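Local coordinates for Moesin/ezrin/radixin homolog 2 (PDB 7EDR), which is the fruit-fly Merlin, a FERM-domain protein of the ezrin/radixin/moesin family that probably acts as a scaffold beneath the plasma membrane, at residues Ser57-Glu62 and Tyr79-Tyr84. Sequence-based numbering, arbitrary orientation.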
# COMPACT_ATOMS: atom_id res chain seq x y z
N SER C 57 -25.55 -21.46 15.41
CA SER C 57 -24.64 -21.76 14.32
C SER C 57 -24.54 -20.56 13.38
O SER C 57 -25.35 -19.63 13.42
CB SER C 57 -25.12 -23.00 13.53
OG SER C 57 -25.36 -24.10 14.39
N TRP C 58 -23.52 -20.60 12.53
CA TRP C 58 -23.35 -19.65 11.45
C TRP C 58 -23.63 -20.35 10.13
O TRP C 58 -23.29 -21.52 9.96
CB TRP C 58 -21.93 -19.07 11.44
CG TRP C 58 -21.58 -18.32 12.67
CD1 TRP C 58 -20.95 -18.80 13.79
CD2 TRP C 58 -21.81 -16.92 12.91
NE1 TRP C 58 -20.79 -17.79 14.72
CE2 TRP C 58 -21.31 -16.63 14.20
CE3 TRP C 58 -22.38 -15.89 12.16
CZ2 TRP C 58 -21.37 -15.35 14.75
CZ3 TRP C 58 -22.45 -14.62 12.71
CH2 TRP C 58 -21.94 -14.37 14.00
N LEU C 59 -24.26 -19.63 9.20
CA LEU C 59 -24.60 -20.22 7.91
C LEU C 59 -23.33 -20.53 7.13
O LEU C 59 -22.41 -19.70 7.07
CB LEU C 59 -25.50 -19.27 7.12
CG LEU C 59 -26.31 -19.83 5.94
CD1 LEU C 59 -27.18 -21.00 6.37
CD2 LEU C 59 -27.16 -18.73 5.36
N LYS C 60 -23.26 -21.73 6.54
CA LYS C 60 -22.14 -22.09 5.67
C LYS C 60 -22.39 -21.58 4.25
O LYS C 60 -23.52 -21.57 3.76
CB LYS C 60 -21.93 -23.61 5.66
CG LYS C 60 -21.23 -24.13 6.92
CD LYS C 60 -21.52 -25.61 7.15
CE LYS C 60 -20.48 -26.30 8.03
NZ LYS C 60 -19.77 -27.41 7.31
N MET C 61 -21.32 -21.15 3.60
CA MET C 61 -21.48 -20.41 2.35
C MET C 61 -21.79 -21.32 1.17
O MET C 61 -22.57 -20.94 0.29
CB MET C 61 -20.22 -19.59 2.07
CG MET C 61 -20.06 -18.40 2.99
SD MET C 61 -21.42 -17.24 2.78
CE MET C 61 -22.42 -17.61 4.23
N GLU C 62 -21.19 -22.49 1.10
CA GLU C 62 -21.36 -23.30 -0.10
C GLU C 62 -22.19 -24.56 0.12
O GLU C 62 -22.25 -25.41 -0.77
CB GLU C 62 -20.00 -23.61 -0.72
CG GLU C 62 -19.42 -22.41 -1.53
CD GLU C 62 -20.32 -21.94 -2.72
OE1 GLU C 62 -20.14 -20.78 -3.19
OE2 GLU C 62 -21.20 -22.72 -3.19
N TYR C 79 -37.13 -19.20 7.42
CA TYR C 79 -35.72 -19.24 7.81
C TYR C 79 -35.32 -17.90 8.41
O TYR C 79 -35.34 -16.87 7.72
CB TYR C 79 -34.85 -19.57 6.60
CG TYR C 79 -35.11 -20.93 6.03
CD1 TYR C 79 -36.23 -21.17 5.22
CD2 TYR C 79 -34.25 -21.99 6.30
CE1 TYR C 79 -36.48 -22.43 4.70
CE2 TYR C 79 -34.50 -23.27 5.77
CZ TYR C 79 -35.61 -23.48 4.97
OH TYR C 79 -35.85 -24.73 4.46
N VAL C 80 -34.98 -17.90 9.70
CA VAL C 80 -34.73 -16.68 10.47
C VAL C 80 -33.25 -16.59 10.84
O VAL C 80 -32.72 -17.44 11.57
CB VAL C 80 -35.61 -16.61 11.72
CG1 VAL C 80 -35.29 -15.34 12.52
CG2 VAL C 80 -37.07 -16.65 11.32
N PHE C 81 -32.58 -15.55 10.34
CA PHE C 81 -31.17 -15.34 10.59
C PHE C 81 -30.93 -13.98 11.21
O PHE C 81 -31.66 -13.01 10.94
CB PHE C 81 -30.37 -15.44 9.28
CG PHE C 81 -30.55 -16.74 8.56
CD1 PHE C 81 -29.82 -17.86 8.94
CD2 PHE C 81 -31.43 -16.84 7.49
CE1 PHE C 81 -29.97 -19.06 8.26
CE2 PHE C 81 -31.57 -18.04 6.80
CZ PHE C 81 -30.84 -19.16 7.19
N SER C 82 -29.89 -13.90 12.04
CA SER C 82 -29.33 -12.63 12.48
C SER C 82 -28.05 -12.34 11.70
O SER C 82 -27.18 -13.22 11.55
CB SER C 82 -29.03 -12.67 13.97
OG SER C 82 -30.19 -13.01 14.69
N PHE C 83 -27.92 -11.11 11.21
CA PHE C 83 -26.71 -10.63 10.54
C PHE C 83 -25.85 -9.90 11.57
O PHE C 83 -26.21 -8.80 12.02
CB PHE C 83 -27.08 -9.72 9.38
CG PHE C 83 -25.94 -9.42 8.46
CD1 PHE C 83 -25.50 -10.36 7.54
CD2 PHE C 83 -25.32 -8.17 8.48
CE1 PHE C 83 -24.46 -10.07 6.68
CE2 PHE C 83 -24.28 -7.88 7.61
CZ PHE C 83 -23.85 -8.81 6.71
N TYR C 84 -24.71 -10.50 11.93
CA TYR C 84 -23.83 -10.03 13.00
C TYR C 84 -22.40 -9.91 12.52
O TYR C 84 -21.96 -10.67 11.64
CB TYR C 84 -23.77 -10.98 14.22
CG TYR C 84 -24.97 -11.08 15.09
CD1 TYR C 84 -25.66 -9.95 15.50
CD2 TYR C 84 -25.42 -12.33 15.55
CE1 TYR C 84 -26.79 -10.04 16.33
CE2 TYR C 84 -26.54 -12.43 16.38
CZ TYR C 84 -27.22 -11.28 16.76
OH TYR C 84 -28.34 -11.36 17.58
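Leu59 and Phe81 meet in the interior, where the branched end of the leucine lies against the phenylalanine ring. CD2 of Leu59 sits over one face of the ring, 4.1 Å from CZ of Phe81, while CD1 approaches CE1 of Phe81 at 3.9 Å, so both methyls touch the same side of the ring's outer end. The leucine runs roughly perpendicular to the phenylalanine side chain. With CG anti to its own amide nitrogen (chi1 -162°), Leu59 turns both methyls to the Phe81 ring.

A second, more peripheral touch joins Trp58 to Tyr84. Here the six-membered part of the indole is presented edge-on: CH2 of Trp58 lies 3.9 Å from CB of Tyr84, which is close to the indole plane. The phenol is met at its attached methylene and not over a face, so this is no aromatic stack. The tyrosine ring has Ser82, two residues back on the same strand, against one face, with CB of Ser82 3.4 Å above the plane and displaced from the ring centre.

Strand 45-50 runs between the two partners in the sheet, and the CA atoms of Leu59 and Phe81 remain 8.6 Å apart. Backbone hydrogen bonding ties Leu59 to Leu47 of that strand, whereas Gln48 touches both Trp58 and Tyr84. On the inner side, Leu29 of helix 26-37 packs on both Leu59 and Phe81, the helix-on-sheet core of the ubiquitin-like N-terminal lobe of a FERM domain. Trp58 also has a cation-pi partner in Lys86, two residues past Tyr84.

Contact across the intervening strand is thus apolar, made by side chains without hydrogen bonds: a buried methyl-on-ring packing, consistent with dispersion and exclusion of water, and on the other sheet face an edge-on indole touch, a van der Waals contact nearer the solvent.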